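Local coordinates for alpha-glucosidase (Bacteroides thetaiotaomicron, PDB 5XFM), which hydrolyses beta-L-arabinopyranosides and alpha-galactosides as a bifunctional glycoside hydrolase of family 97, at residues N482-N495 against L521-N535. The protein carries 1 engineered substitution. Numbering follows the deposited sequence.
Sequences NTVGSMEFGGCLLN and LLQNPVQNFALAPNN. Engineered in segment 482-495: Leu493 (natural residue Phe).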
# COMPACT_ATOMS: atom_id res chain seq x y z
N ASN A 482 -0.13 2.63 -3.56
CA ASN A 482 -1.48 2.60 -3.01
C ASN A 482 -2.40 1.59 -3.71
O ASN A 482 -3.43 1.18 -3.15
CB ASN A 482 -2.05 4.03 -3.05
CG ASN A 482 -3.27 4.21 -2.16
OD1 ASN A 482 -4.12 5.05 -2.43
ND2 ASN A 482 -3.35 3.41 -1.10
N THR A 483 -2.03 1.15 -4.91
CA THR A 483 -2.86 0.21 -5.67
C THR A 483 -2.88 -1.18 -5.02
O THR A 483 -3.84 -1.94 -5.21
CB THR A 483 -2.38 0.08 -7.15
OG1 THR A 483 -3.45 -0.39 -7.97
CG2 THR A 483 -1.20 -0.89 -7.30
N VAL A 484 -1.84 -1.54 -4.28
CA VAL A 484 -1.82 -2.85 -3.64
C VAL A 484 -2.24 -2.80 -2.18
O VAL A 484 -2.29 -3.83 -1.51
CB VAL A 484 -0.42 -3.50 -3.70
CG1 VAL A 484 0.04 -3.66 -5.15
CG2 VAL A 484 0.58 -2.69 -2.90
N GLY A 485 -2.54 -1.61 -1.66
CA GLY A 485 -2.93 -1.51 -0.27
C GLY A 485 -3.13 -0.12 0.31
O GLY A 485 -2.68 0.88 -0.26
N SER A 486 -3.79 -0.08 1.47
CA SER A 486 -4.07 1.17 2.17
C SER A 486 -2.80 1.95 2.44
O SER A 486 -1.80 1.39 2.91
CB SER A 486 -4.80 0.90 3.49
OG SER A 486 -6.09 0.40 3.28
N MET A 487 -2.86 3.24 2.17
CA MET A 487 -1.73 4.14 2.36
C MET A 487 -2.11 5.31 3.27
O MET A 487 -2.87 6.19 2.86
CB MET A 487 -1.23 4.65 1.01
CG MET A 487 0.01 5.50 1.06
SD MET A 487 0.49 5.98 -0.60
CE MET A 487 -0.87 7.05 -1.06
N GLU A 488 -1.60 5.30 4.50
CA GLU A 488 -1.92 6.36 5.46
C GLU A 488 -0.98 7.53 5.24
O GLU A 488 0.08 7.62 5.86
CB GLU A 488 -1.80 5.84 6.90
CG GLU A 488 -3.10 5.92 7.67
CD GLU A 488 -3.37 7.31 8.25
OE1 GLU A 488 -2.40 8.05 8.55
OE2 GLU A 488 -4.55 7.69 8.38
N PHE A 489 -1.36 8.41 4.32
CA PHE A 489 -0.45 9.43 3.81
C PHE A 489 -0.44 10.71 4.65
O PHE A 489 0.56 11.41 4.72
CB PHE A 489 -0.80 9.75 2.35
CG PHE A 489 0.15 10.71 1.69
CD1 PHE A 489 1.35 10.26 1.16
CD2 PHE A 489 -0.15 12.06 1.61
CE1 PHE A 489 2.23 11.14 0.55
CE2 PHE A 489 0.73 12.94 1.01
CZ PHE A 489 1.92 12.48 0.48
N GLY A 490 -1.57 11.01 5.29
CA GLY A 490 -1.69 12.24 6.06
C GLY A 490 -1.78 13.48 5.17
O GLY A 490 -1.28 14.55 5.52
N GLY A 491 -2.43 13.32 4.02
CA GLY A 491 -2.52 14.37 3.03
C GLY A 491 -3.55 15.46 3.29
O GLY A 491 -4.11 15.57 4.38
N CYS A 492 -3.76 16.29 2.27
CA CYS A 492 -4.63 17.46 2.31
C CYS A 492 -4.10 18.52 3.26
O CYS A 492 -4.60 18.68 4.38
CB CYS A 492 -6.07 17.10 2.69
SG CYS A 492 -7.23 18.45 2.36
N LEU A 493 -3.06 19.21 2.82
CA LEU A 493 -2.53 20.35 3.54
C LEU A 493 -3.15 21.62 2.97
O LEU A 493 -2.87 21.99 1.83
CB LEU A 493 -1.00 20.41 3.44
CG LEU A 493 -0.24 19.38 4.27
CD1 LEU A 493 0.91 18.78 3.49
CD2 LEU A 493 0.27 20.01 5.55
N LEU A 494 -3.99 22.28 3.75
CA LEU A 494 -4.65 23.47 3.27
C LEU A 494 -3.92 24.72 3.76
O LEU A 494 -4.14 25.82 3.25
CB LEU A 494 -6.12 23.48 3.69
CG LEU A 494 -6.94 22.41 2.95
CD1 LEU A 494 -8.40 22.44 3.35
CD2 LEU A 494 -6.81 22.61 1.45
N ASN A 495 -3.03 24.54 4.73
CA ASN A 495 -2.03 25.55 5.07
C ASN A 495 -1.16 25.90 3.87
O ASN A 495 -0.85 25.03 3.05
CB ASN A 495 -1.15 25.05 6.23
CG ASN A 495 -1.65 25.50 7.59
OD1 ASN A 495 -2.83 25.80 7.77
ND2 ASN A 495 -0.75 25.52 8.56
N LEU A 521 -7.87 10.72 -4.49
CA LEU A 521 -6.80 9.97 -5.13
C LEU A 521 -6.14 8.95 -4.20
O LEU A 521 -5.90 7.82 -4.61
CB LEU A 521 -5.74 10.93 -5.67
CG LEU A 521 -6.21 11.81 -6.83
CD1 LEU A 521 -5.11 12.79 -7.24
CD2 LEU A 521 -6.67 10.97 -8.00
N LEU A 522 -5.86 9.35 -2.97
CA LEU A 522 -5.11 8.50 -2.04
C LEU A 522 -6.04 7.83 -1.01
O LEU A 522 -6.64 8.52 -0.18
CB LEU A 522 -4.03 9.32 -1.33
CG LEU A 522 -3.14 10.21 -2.21
CD1 LEU A 522 -2.02 10.86 -1.42
CD2 LEU A 522 -2.58 9.43 -3.39
N GLN A 523 -6.11 6.50 -1.04
CA GLN A 523 -7.07 5.74 -0.25
C GLN A 523 -6.51 5.17 1.06
O GLN A 523 -5.42 4.58 1.09
CB GLN A 523 -7.65 4.60 -1.11
CG GLN A 523 -8.56 3.63 -0.38
CD GLN A 523 -7.79 2.46 0.22
OE1 GLN A 523 -6.84 1.95 -0.39
NE2 GLN A 523 -8.17 2.04 1.42
N ASN A 524 -7.25 5.38 2.15
CA ASN A 524 -7.00 4.74 3.44
C ASN A 524 -8.27 4.85 4.30
O ASN A 524 -8.88 5.92 4.36
CB ASN A 524 -5.80 5.38 4.15
CG ASN A 524 -5.24 4.50 5.27
OD1 ASN A 524 -5.67 4.58 6.42
ND2 ASN A 524 -4.28 3.65 4.93
N PRO A 525 -8.66 3.76 4.98
CA PRO A 525 -9.94 3.66 5.69
C PRO A 525 -10.10 4.71 6.80
O PRO A 525 -11.17 5.30 6.97
CB PRO A 525 -9.90 2.26 6.30
CG PRO A 525 -8.82 1.54 5.57
CD PRO A 525 -7.83 2.55 5.17
N VAL A 526 -9.04 4.92 7.57
CA VAL A 526 -9.01 5.95 8.60
C VAL A 526 -8.06 7.05 8.16
O VAL A 526 -6.84 6.88 8.21
CB VAL A 526 -8.58 5.37 9.96
CG1 VAL A 526 -8.40 6.48 10.99
CG2 VAL A 526 -9.60 4.35 10.46
N GLN A 527 -8.61 8.18 7.73
CA GLN A 527 -7.77 9.28 7.24
C GLN A 527 -7.51 10.31 8.32
O GLN A 527 -8.42 10.98 8.80
CB GLN A 527 -8.42 9.97 6.03
CG GLN A 527 -8.56 9.12 4.77
CD GLN A 527 -7.28 8.98 3.96
OE1 GLN A 527 -6.18 8.98 4.51
NE2 GLN A 527 -7.42 8.88 2.65
N ASN A 528 -6.24 10.45 8.68
CA ASN A 528 -5.81 11.55 9.53
C ASN A 528 -5.21 12.64 8.64
O ASN A 528 -4.02 12.63 8.35
CB ASN A 528 -4.80 11.08 10.58
CG ASN A 528 -5.34 9.95 11.45
OD1 ASN A 528 -6.32 10.12 12.18
ND2 ASN A 528 -4.70 8.78 11.36
N PHE A 529 -6.08 13.52 8.15
CA PHE A 529 -5.68 14.60 7.26
C PHE A 529 -4.85 15.65 7.98
O PHE A 529 -4.91 15.77 9.21
CB PHE A 529 -6.90 15.26 6.62
CG PHE A 529 -7.67 14.34 5.71
CD1 PHE A 529 -8.99 14.01 5.99
CD2 PHE A 529 -7.07 13.80 4.58
CE1 PHE A 529 -9.69 13.17 5.16
CE2 PHE A 529 -7.77 12.96 3.75
CZ PHE A 529 -9.09 12.65 4.04
N ALA A 530 -4.07 16.41 7.21
CA ALA A 530 -3.21 17.42 7.79
C ALA A 530 -3.89 18.79 7.92
O ALA A 530 -3.28 19.82 7.67
CB ALA A 530 -1.95 17.55 6.96
N LEU A 531 -5.15 18.79 8.35
CA LEU A 531 -5.85 20.04 8.61
C LEU A 531 -5.42 20.61 9.96
O LEU A 531 -4.81 19.92 10.78
CB LEU A 531 -7.37 19.83 8.58
CG LEU A 531 -7.97 19.38 7.26
CD1 LEU A 531 -9.47 19.22 7.37
CD2 LEU A 531 -7.60 20.35 6.16
N ALA A 532 -5.74 21.88 10.18
CA ALA A 532 -5.48 22.54 11.47
C ALA A 532 -6.62 23.52 11.77
O ALA A 532 -7.28 24.00 10.86
CB ALA A 532 -4.15 23.23 11.45
N PRO A 533 -6.86 23.81 13.06
CA PRO A 533 -7.99 24.67 13.44
C PRO A 533 -8.04 26.02 12.71
O PRO A 533 -9.11 26.47 12.30
CB PRO A 533 -7.77 24.89 14.94
CG PRO A 533 -6.98 23.73 15.40
CD PRO A 533 -6.18 23.23 14.23
N ASN A 534 -6.87 26.63 12.53
CA ASN A 534 -6.78 27.91 11.82
C ASN A 534 -7.33 27.85 10.39
O ASN A 534 -7.66 28.89 9.81
CB ASN A 534 -5.33 28.38 11.79
CG ASN A 534 -4.39 27.36 11.20
OD1 ASN A 534 -4.02 26.39 11.85
ND2 ASN A 534 -3.98 27.59 9.96
N ASN A 535 -7.44 26.65 9.83
CA ASN A 535 -7.98 26.49 8.48
C ASN A 535 -9.45 26.90 8.41
O ASN A 535 -9.96 27.23 7.33
CB ASN A 535 -7.81 25.06 7.98
CG ASN A 535 -6.36 24.68 7.79
OD1 ASN A 535 -6.02 23.50 7.73
ND2 ASN A 535 -5.48 25.68 7.73
O HOH W 1 -6.09 1.14 -2.75
O HOH W 2 -1.93 10.70 8.85
O HOH W 3 -4.32 9.63 6.24
O HOH W 4 -4.08 22.37 6.68
O HOH W 5 -1.61 25.66 11.50
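Segments 482-495 and 521-535 run alongside each other in the same direction, joined directly through their backbones by Met487 N to Gln523 O (3.1 Å) and Ala530 N to Gly491 O (3.0 Å). Asn482 suits the first junction because its amide imitates a peptide: with CG anti to the backbone N (chi1 -163°), OD1 takes a nearly straight bond from Gln523 N (2.8 Å, 169°), while ND2 reaches a lone pair of Gln523 O (3.2 Å) and also bonds Gly485 O. Gln523 O thus receives two donors. Nearby, Leu522, just past helix 512-521, sets CD1 over one face of the Phe489 ring, 4.0 Å from its centroid, and CD2 against Met487 CE.

In the TIM-barrel domain, 482-495, though no regular strand, bridges the outermost strands of the parallel sheet, 448-451 and 526-528, consistent with barrel closure here: Glu488 bonds Ser451 through its backbone. Its side chain, bent at chi2, carries the carboxylate to strand 526-528, where OE2 is modelled accepting a bond from Asn528 N (3.3 Å), although crowding against Val526 O makes its exact position doubtful. Gly490, at positive phi and without a side chain, brings CA within 3.3 Å of Asn528 O.

Farther along, Leu494 CD1 meets Leu531 CD2, two branched apolar chains suited to this buried site; CD2 of the engineered Leu493 touches Ala530 CB. Asn495 OD1 gathers two amides: Asn535 ND2 (2.7 Å), its plane turned 77° from that of Asn495, and Asn534 ND2, which also bonds Asp538.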